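Local coordinates for protein acyltransferase (Streptococcus pneumoniae, PDB 5UG1) that transfers acetyl groups onto peptidoglycan through its C-terminal catalytic domain, an O-acetyltransferase with an atypical alpha/beta hydrolase fold, at residues Leu54-Ile60 with Gly84-Val90; Tyr70-Asp75 with Lys107-Met112. Residues are numbered along the deposited sequence.

In the fold
Coming from the N terminus, the chain first lays down strands 6-10 and 29-32, then enters strand 57-61 in the middle of the parallel sheet. Helix 70-80 carries it back along one face to strand 86-90, and contact 1 (54-60 with 84-90) closes this beta-alpha-beta loop by pairing the two strands. Contact 2 begins inside that loop and ends outside it, where residues 70-75 meet residues 107-112 of helix 102-118, so the two contacts cross along the chain. They also touch in space, their centres about 17 Å apart: Trp74 lies on Ile60 and Leu89, and Met112 on Leu89 and Val90, which seats the helix pair on the sheet.

Contact 1 of 2, residues Leu54-Ile60 with Gly84-Val90; sequences LPKTVVI and GHHMILV
His85, Ile60 and Ile88 lose the most surface where strands 57-60 and 86-90 run side by side, their axes 4.6 Å apart at closest and 18° from parallel. Both are extended, in register Thr57-His86, Val58-Met87, Val59-Ile88 and Ile60-Leu89. Hydrogen bonds run from His86 N to Lys56 O (2.9 Å), Val58 N to His86 O (2.8 Å), Ile88 N to Val58 O (2.7 Å), Ile60 N to Ile88 O (2.9 Å) and Val90 N to Ile60 O (3.0 Å). This is the parallel pair of a beta-alpha-beta unit whose crossover is helix 70-80. Ile60 (m, m) places CG1 3.5 Å from Met87 CE on the face covered by that helix, whereas Ile88 shares the other face with Val59 and lies against helix 150-171. Before the strands, His85 (chi1 m) turns its ring to the 54-56 loop: ND1 makes weak hydrogen bonds to Pro55 O (2.7 Å) and Lys56 O (3.2 Å), while Leu54 CD2 covers one ring face, 4.0 Å from the centroid.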
# COMPACT_ATOMS: atom_id res chain seq x y z
N LEU A 54 -16.66 3.29 1.14
CA LEU A 54 -15.34 3.39 1.74
C LEU A 54 -15.45 3.26 3.26
O LEU A 54 -16.11 4.10 3.89
CB LEU A 54 -14.68 4.71 1.37
CG LEU A 54 -13.16 4.76 1.52
CD1 LEU A 54 -12.55 3.74 0.56
CD2 LEU A 54 -12.57 6.15 1.27
N PRO A 55 -14.84 2.26 3.87
CA PRO A 55 -14.91 2.13 5.33
C PRO A 55 -13.81 2.97 5.98
O PRO A 55 -13.03 3.63 5.29
CB PRO A 55 -14.67 0.64 5.55
CG PRO A 55 -13.66 0.32 4.45
CD PRO A 55 -14.11 1.14 3.26
N LYS A 56 -13.74 2.89 7.31
CA LYS A 56 -12.92 3.82 8.08
C LYS A 56 -11.45 3.77 7.69
O LYS A 56 -10.81 4.81 7.51
CB LYS A 56 -13.07 3.53 9.58
CG LYS A 56 -12.30 4.54 10.42
CD LYS A 56 -12.42 4.24 11.89
CE LYS A 56 -11.26 3.39 12.36
NZ LYS A 56 -11.37 3.11 13.83
N THR A 57 -10.88 2.58 7.59
CA THR A 57 -9.46 2.45 7.31
C THR A 57 -9.25 2.16 5.83
O THR A 57 -9.82 1.21 5.29
CB THR A 57 -8.83 1.36 8.18
OG1 THR A 57 -9.25 1.55 9.54
CG2 THR A 57 -7.33 1.46 8.12
N VAL A 58 -8.42 2.98 5.19
CA VAL A 58 -8.12 2.88 3.76
C VAL A 58 -6.64 2.52 3.61
O VAL A 58 -5.77 3.19 4.17
CB VAL A 58 -8.43 4.21 3.05
CG1 VAL A 58 -8.27 4.05 1.53
CG2 VAL A 58 -9.83 4.70 3.42
N VAL A 59 -6.37 1.46 2.86
CA VAL A 59 -5.00 1.05 2.58
C VAL A 59 -4.72 1.30 1.11
O VAL A 59 -5.39 0.73 0.24
CB VAL A 59 -4.76 -0.42 2.94
CG1 VAL A 59 -3.27 -0.73 2.82
CG2 VAL A 59 -5.26 -0.71 4.37
N ILE A 60 -3.73 2.15 0.83
CA ILE A 60 -3.31 2.48 -0.53
C ILE A 60 -2.03 1.70 -0.79
O ILE A 60 -0.96 2.06 -0.30
CB ILE A 60 -3.10 3.99 -0.71
CG1 ILE A 60 -4.36 4.78 -0.34
CG2 ILE A 60 -2.65 4.31 -2.16
CD1 ILE A 60 -5.67 4.35 -1.08
N GLY A 84 -12.99 11.50 8.33
CA GLY A 84 -13.50 10.36 9.05
C GLY A 84 -12.74 9.07 8.82
O GLY A 84 -13.14 8.03 9.35
N HIS A 85 -11.66 9.11 8.05
CA HIS A 85 -10.89 7.93 7.70
C HIS A 85 -9.49 8.00 8.28
O HIS A 85 -8.96 9.08 8.56
CB HIS A 85 -10.82 7.77 6.18
CG HIS A 85 -12.15 7.57 5.53
ND1 HIS A 85 -12.73 6.32 5.37
CD2 HIS A 85 -13.03 8.46 5.01
CE1 HIS A 85 -13.89 6.46 4.76
NE2 HIS A 85 -14.10 7.74 4.54
N HIS A 86 -8.90 6.83 8.46
CA HIS A 86 -7.47 6.68 8.66
C HIS A 86 -6.91 6.00 7.43
O HIS A 86 -7.56 5.15 6.82
CB HIS A 86 -7.15 5.85 9.91
CG HIS A 86 -5.72 5.94 10.35
ND1 HIS A 86 -5.29 6.78 11.36
CD2 HIS A 86 -4.61 5.30 9.90
CE1 HIS A 86 -3.99 6.64 11.52
NE2 HIS A 86 -3.55 5.75 10.65
N MET A 87 -5.70 6.38 7.04
CA MET A 87 -5.12 5.96 5.78
C MET A 87 -3.79 5.29 6.04
O MET A 87 -2.99 5.78 6.84
CB MET A 87 -4.94 7.15 4.84
CG MET A 87 -4.45 6.84 3.46
SD MET A 87 -4.17 8.40 2.57
CE MET A 87 -5.00 7.97 1.05
N ILE A 88 -3.56 4.16 5.39
CA ILE A 88 -2.28 3.45 5.46
C ILE A 88 -1.62 3.48 4.09
O ILE A 88 -2.26 3.13 3.09
CB ILE A 88 -2.48 2.02 5.98
CG1 ILE A 88 -2.92 2.09 7.43
CG2 ILE A 88 -1.23 1.19 5.82
CD1 ILE A 88 -3.20 0.79 7.98
N LEU A 89 -0.36 3.89 4.04
CA LEU A 89 0.39 3.97 2.79
C LEU A 89 1.39 2.82 2.73
O LEU A 89 2.24 2.68 3.62
CB LEU A 89 1.10 5.32 2.66
CG LEU A 89 0.23 6.55 2.91
CD1 LEU A 89 1.09 7.82 2.90
CD2 LEU A 89 -0.89 6.66 1.88
N VAL A 90 1.32 2.00 1.67
CA VAL A 90 2.24 0.89 1.47
C VAL A 90 3.33 1.33 0.50
O VAL A 90 3.06 1.58 -0.69
CB VAL A 90 1.51 -0.36 0.97
CG1 VAL A 90 2.36 -1.61 1.27
CG2 VAL A 90 0.14 -0.48 1.61

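Contact 2 of 2, residues Tyr70-Asp75 with Lys107-Met112; sequences YKDDWD and KAAAYM
A very short hydrogen bond, 2.4 Å from Tyr111 OH to Asp75 OD1, links segments 70-75 and 107-112, whose helical axes approach to 10.0 Å. Tyr111 (chi1 t) has its CA-CB bond directed toward segment 70-75, and Asp75 (chi1 m) meets its hydroxyl near the ring plane. Both segments are regular alpha-helix, with i to i+4 bonds such as Trp74 N to Tyr70 O (2.8 Å) and Met112 N to Ala108 O (2.9 Å). They run in the same general direction, crossing at -32°, and the CA atoms pair Tyr70 with Ala108 at 5.6 Å and Trp74 with Met112 at 7.0 Å, one helical turn further on.

Helices 70-80 and 102-118 pack next to each other on one side of the central parallel sheet of this atypical alpha/beta hydrolase fold; Trp74 and Met112 both rest on Leu89 of strand 86-90. Tyr70, with chi1 p, brings CB to 3.5 Å from Ala108 CB and turns a ring face to Ala108 CA, a CH-pi contact 4.0 Å from the centroid. Its OH lies 3.4 Å from Lys107 CB, and Tyr111 CB approaches its ring edge, 3.9 Å from Tyr70 CE2.

Deeper in the interface, Met112 (m, t, p) folds over the indole of Trp74 (chi1 m). Met112 CG stands almost on the normal of the five-membered ring, 3.6 Å from its centroid, SD lies obliquely at 3.9 Å from the same centroid in a Met-aromatic contact, and CE reaches Trp74 CZ2 at 3.4 Å.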
# COMPACT_ATOMS: atom_id res chain seq x y z
N TYR A 70 5.28 10.85 -8.40
CA TYR A 70 4.95 10.44 -7.03
C TYR A 70 4.66 11.63 -6.13
O TYR A 70 3.78 11.56 -5.27
CB TYR A 70 6.08 9.60 -6.42
CG TYR A 70 7.33 10.38 -6.16
CD1 TYR A 70 8.30 10.52 -7.15
CD2 TYR A 70 7.56 11.00 -4.93
CE1 TYR A 70 9.45 11.25 -6.92
CE2 TYR A 70 8.70 11.73 -4.70
CZ TYR A 70 9.64 11.85 -5.70
OH TYR A 70 10.80 12.58 -5.50
N LYS A 71 5.42 12.73 -6.28
CA LYS A 71 5.20 13.89 -5.42
C LYS A 71 3.75 14.36 -5.48
O LYS A 71 3.04 14.36 -4.47
CB LYS A 71 6.15 15.03 -5.80
CG LYS A 71 7.54 14.95 -5.22
CD LYS A 71 8.40 16.10 -5.79
CE LYS A 71 9.85 16.05 -5.32
NZ LYS A 71 10.70 16.97 -6.11
N ASP A 72 3.28 14.72 -6.68
CA ASP A 72 1.90 15.18 -6.82
C ASP A 72 0.90 14.08 -6.46
O ASP A 72 -0.11 14.35 -5.81
CB ASP A 72 1.64 15.68 -8.24
CG ASP A 72 2.31 17.02 -8.52
OD1 ASP A 72 2.85 17.63 -7.57
OD2 ASP A 72 2.31 17.46 -9.69
N ASP A 73 1.18 12.84 -6.85
CA ASP A 73 0.22 11.76 -6.60
C ASP A 73 0.02 11.52 -5.11
O ASP A 73 -1.11 11.37 -4.64
CB ASP A 73 0.65 10.47 -7.31
CG ASP A 73 0.13 10.39 -8.76
OD1 ASP A 73 -0.98 10.90 -9.03
OD2 ASP A 73 0.81 9.82 -9.63
N TRP A 74 1.11 11.47 -4.34
CA TRP A 74 0.94 11.17 -2.92
C TRP A 74 0.46 12.38 -2.15
O TRP A 74 -0.32 12.23 -1.20
CB TRP A 74 2.24 10.61 -2.33
CG TRP A 74 2.50 9.24 -2.81
CD1 TRP A 74 3.51 8.82 -3.63
CD2 TRP A 74 1.70 8.07 -2.53
NE1 TRP A 74 3.39 7.47 -3.86
CE2 TRP A 74 2.29 6.99 -3.20
CE3 TRP A 74 0.54 7.85 -1.77
CZ2 TRP A 74 1.77 5.70 -3.13
CZ3 TRP A 74 0.04 6.58 -1.70
CH2 TRP A 74 0.64 5.52 -2.38
N ASP A 75 0.90 13.58 -2.54
CA ASP A 75 0.29 14.80 -2.02
C ASP A 75 -1.22 14.78 -2.26
O ASP A 75 -2.00 15.07 -1.35
CB ASP A 75 0.89 16.03 -2.69
CG ASP A 75 2.23 16.41 -2.13
OD1 ASP A 75 2.65 15.81 -1.10
OD2 ASP A 75 2.85 17.32 -2.71
N LYS A 107 12.79 7.42 -4.06
CA LYS A 107 12.29 8.73 -3.65
C LYS A 107 10.82 8.67 -3.26
O LYS A 107 10.40 9.31 -2.29
CB LYS A 107 12.52 9.75 -4.77
CG LYS A 107 13.97 10.27 -4.90
CD LYS A 107 14.17 11.08 -6.20
CE LYS A 107 15.60 11.55 -6.37
NZ LYS A 107 15.69 12.68 -7.34
N ALA A 108 10.01 7.90 -3.99
CA ALA A 108 8.59 7.82 -3.67
C ALA A 108 8.38 7.20 -2.29
O ALA A 108 7.64 7.73 -1.46
CB ALA A 108 7.83 7.02 -4.74
N ALA A 109 9.04 6.07 -2.04
CA ALA A 109 8.97 5.45 -0.72
C ALA A 109 9.37 6.45 0.36
O ALA A 109 8.70 6.57 1.38
CB ALA A 109 9.86 4.21 -0.67
N ALA A 110 10.46 7.19 0.13
CA ALA A 110 10.93 8.15 1.14
C ALA A 110 9.89 9.24 1.39
O ALA A 110 9.65 9.61 2.54
CB ALA A 110 12.26 8.77 0.71
N TYR A 111 9.29 9.76 0.32
CA TYR A 111 8.30 10.82 0.45
C TYR A 111 7.05 10.34 1.18
O TYR A 111 6.46 11.09 1.97
CB TYR A 111 7.94 11.36 -0.93
CG TYR A 111 7.15 12.63 -0.89
CD1 TYR A 111 7.72 13.80 -0.37
CD2 TYR A 111 5.85 12.69 -1.37
CE1 TYR A 111 7.01 14.97 -0.32
CE2 TYR A 111 5.13 13.88 -1.33
CZ TYR A 111 5.72 15.01 -0.80
OH TYR A 111 5.04 16.20 -0.75
N MET A 112 6.61 9.10 0.90
CA MET A 112 5.48 8.51 1.63
C MET A 112 5.80 8.38 3.11
O MET A 112 4.94 8.62 3.96
CB MET A 112 5.13 7.14 1.05
CG MET A 112 4.72 7.16 -0.42
SD MET A 112 4.70 5.51 -1.15
CE MET A 112 3.31 4.81 -0.24